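Local structure of microcin B17-processing protein McbD (Escherichia coli str. K-12 substr. MG1655, 6GRH) at residues Gly155-Asn158 and Asp159-Gly163. The protein is a YcaO-family protein needed to process the inactive microcin B17 precursor, McbA, into the active antibiotic peptide. The protein carries 1 engineered substitution. Sequence-based numbering, arbitrary orientation.
With EDO (1,2-ethanediol), chain Q.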
loop_
_atom_site.group_PDB
_atom_site.type_symbol
_atom_site.label_atom_id
_atom_site.label_comp_id
_atom_site.label_asym_id
_atom_site.label_seq_id
_atom_site.Cartn_x
_atom_site.Cartn_y
_atom_site.Cartn_z
ATOM N N GLY E 155 -28.369 0.920 23.537
ATOM C CA GLY E 155 -28.521 2.269 22.995
ATOM C C GLY E 155 -29.895 2.910 23.067
ATOM O O GLY E 155 -30.036 4.102 22.791
ATOM N N SER E 156 -30.919 2.145 23.447
ATOM C CA SER E 156 -32.260 2.709 23.688
ATOM C C SER E 156 -32.815 2.141 24.978
ATOM O O SER E 156 -32.521 0.993 25.343
ATOM C CB SER E 156 -33.206 2.476 22.497
ATOM O OG SER E 156 -33.798 1.186 22.464
ATOM N N LEU E 157 -33.572 2.973 25.691
ATOM C CA LEU E 157 -34.195 2.560 26.937
ATOM C C LEU E 157 -35.109 1.336 26.746
ATOM O O LEU E 157 -35.040 0.395 27.538
ATOM C CB LEU E 157 -34.955 3.729 27.561
ATOM C CG LEU E 157 -35.754 3.473 28.824
ATOM C CD1 LEU E 157 -34.938 2.793 29.910
ATOM C CD2 LEU E 157 -36.302 4.804 29.310
ATOM N N ASN E 158 -35.933 1.338 25.688
ATOM C CA ASN E 158 -36.824 0.190 25.417
ATOM C C ASN E 158 -36.040 -1.096 25.165
ATOM O O ASN E 158 -36.407 -2.139 25.684
ATOM C CB ASN E 158 -37.739 0.441 24.212
ATOM C CG ASN E 158 -38.944 1.285 24.549
ATOM O OD1 ASN E 158 -39.397 2.068 23.710
ATOM N ND2 ASN E 158 -39.503 1.118 25.760
ATOM N N ASP E 159 -34.962 -1.020 24.382
ATOM C CA ASP E 159 -34.103 -2.182 24.171
ATOM C C ASP E 159 -33.382 -2.633 25.460
ATOM O O ASP E 159 -33.226 -3.828 25.686
ATOM C CB ASP E 159 -33.101 -1.946 23.039
ATOM C CG ASP E 159 -33.766 -1.857 21.670
ATOM O OD1 ASP E 159 -34.903 -2.326 21.478
ATOM O OD2 ASP E 159 -33.150 -1.290 20.765
ATOM N N ALA E 160 -32.974 -1.698 26.312
ATOM C CA ALA E 160 -32.330 -2.080 27.584
ATOM C C ALA E 160 -33.361 -2.784 28.478
ATOM O O ALA E 160 -33.071 -3.856 29.025
ATOM C CB ALA E 160 -31.688 -0.873 28.291
ATOM N N ILE E 161 -34.554 -2.203 28.589
ATOM C CA ILE E 161 -35.642 -2.810 29.381
ATOM C C ILE E 161 -35.991 -4.216 28.850
ATOM O O ILE E 161 -36.099 -5.167 29.633
ATOM C CB ILE E 161 -36.926 -1.933 29.453
ATOM C CG1 ILE E 161 -36.648 -0.656 30.242
ATOM C CG2 ILE E 161 -38.062 -2.682 30.151
ATOM C CD1 ILE E 161 -37.709 0.420 30.117
ATOM N N GLU E 162 -36.167 -4.330 27.536
ATOM C CA GLU E 162 -36.364 -5.639 26.865
ATOM C C GLU E 162 -35.253 -6.645 27.202
ATOM O O GLU E 162 -35.540 -7.796 27.527
ATOM C CB GLU E 162 -36.456 -5.433 25.350
ATOM C CG GLU E 162 -37.041 -6.586 24.561
ATOM C CD GLU E 162 -37.518 -6.176 23.171
ATOM O OE1 GLU E 162 -37.074 -5.122 22.650
ATOM O OE2 GLU E 162 -38.340 -6.918 22.590
ATOM N N GLY E 163 -33.989 -6.199 27.154
ATOM C CA GLY E 163 -32.862 -7.048 27.514
ATOM C C GLY E 163 -32.907 -7.466 28.984
ATOM O O GLY E 163 -32.638 -8.617 29.318
HETATM C C1 EDO Q . -30.825 7.774 21.894
HETATM O O1 EDO Q . -29.712 6.953 22.269
HETATM C C2 EDO Q . -31.717 8.000 23.112
HETATM O O2 EDO Q . -31.742 6.850 23.968
#
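S156 is the N-cap of helix 157-180, which begins just after strand 151-154 in the YcaO domain: its OG accepts the backbone N-H of D159 (N to OG 3.1 Å), with an N-H...O angle of 157°. The hydroxyl reaches that amide because it sits between the backbone N and the carbonyl carbon (chi1 81°), while the extended backbone of S156 leads into the first turn. Its carbonyl oxygen is used as well, taking the N-H of A160 (N to O 2.9 Å), so one residue receives two amides of the opening turn. The helical pattern then continues from I161 N to L157 O at 2.8 Å, and from E162 N to N158 O. D159 folds back beside the cap, its CG anti to its own carbonyl carbon and beside the backbone N (chi1 -68°), and OD2 comes to 3.1 Å from S156 OG.

On another face of the turn, CD1 of L157 meets CD1 of I161 at 3.7 Å, the two branched chains crossing at a slant one turn apart. L157 also rests on W353 and T355 of strand 350-358, and the pair packs on the McbB chain, L157 against its I30 and I161 against its I21. The N-H of L157 goes to E19 of McbB. A 1,2-ethanediol, probably from the crystallisation liquor, lies close to G155 O.

The helix start is thus served from two chains, the serine cap and the McbB carboxylate both accepting first-turn amides, and the carboxylates of E19 and D159 probably interact favourably with the positive end of the helix dipole at this McbB-McbD interface.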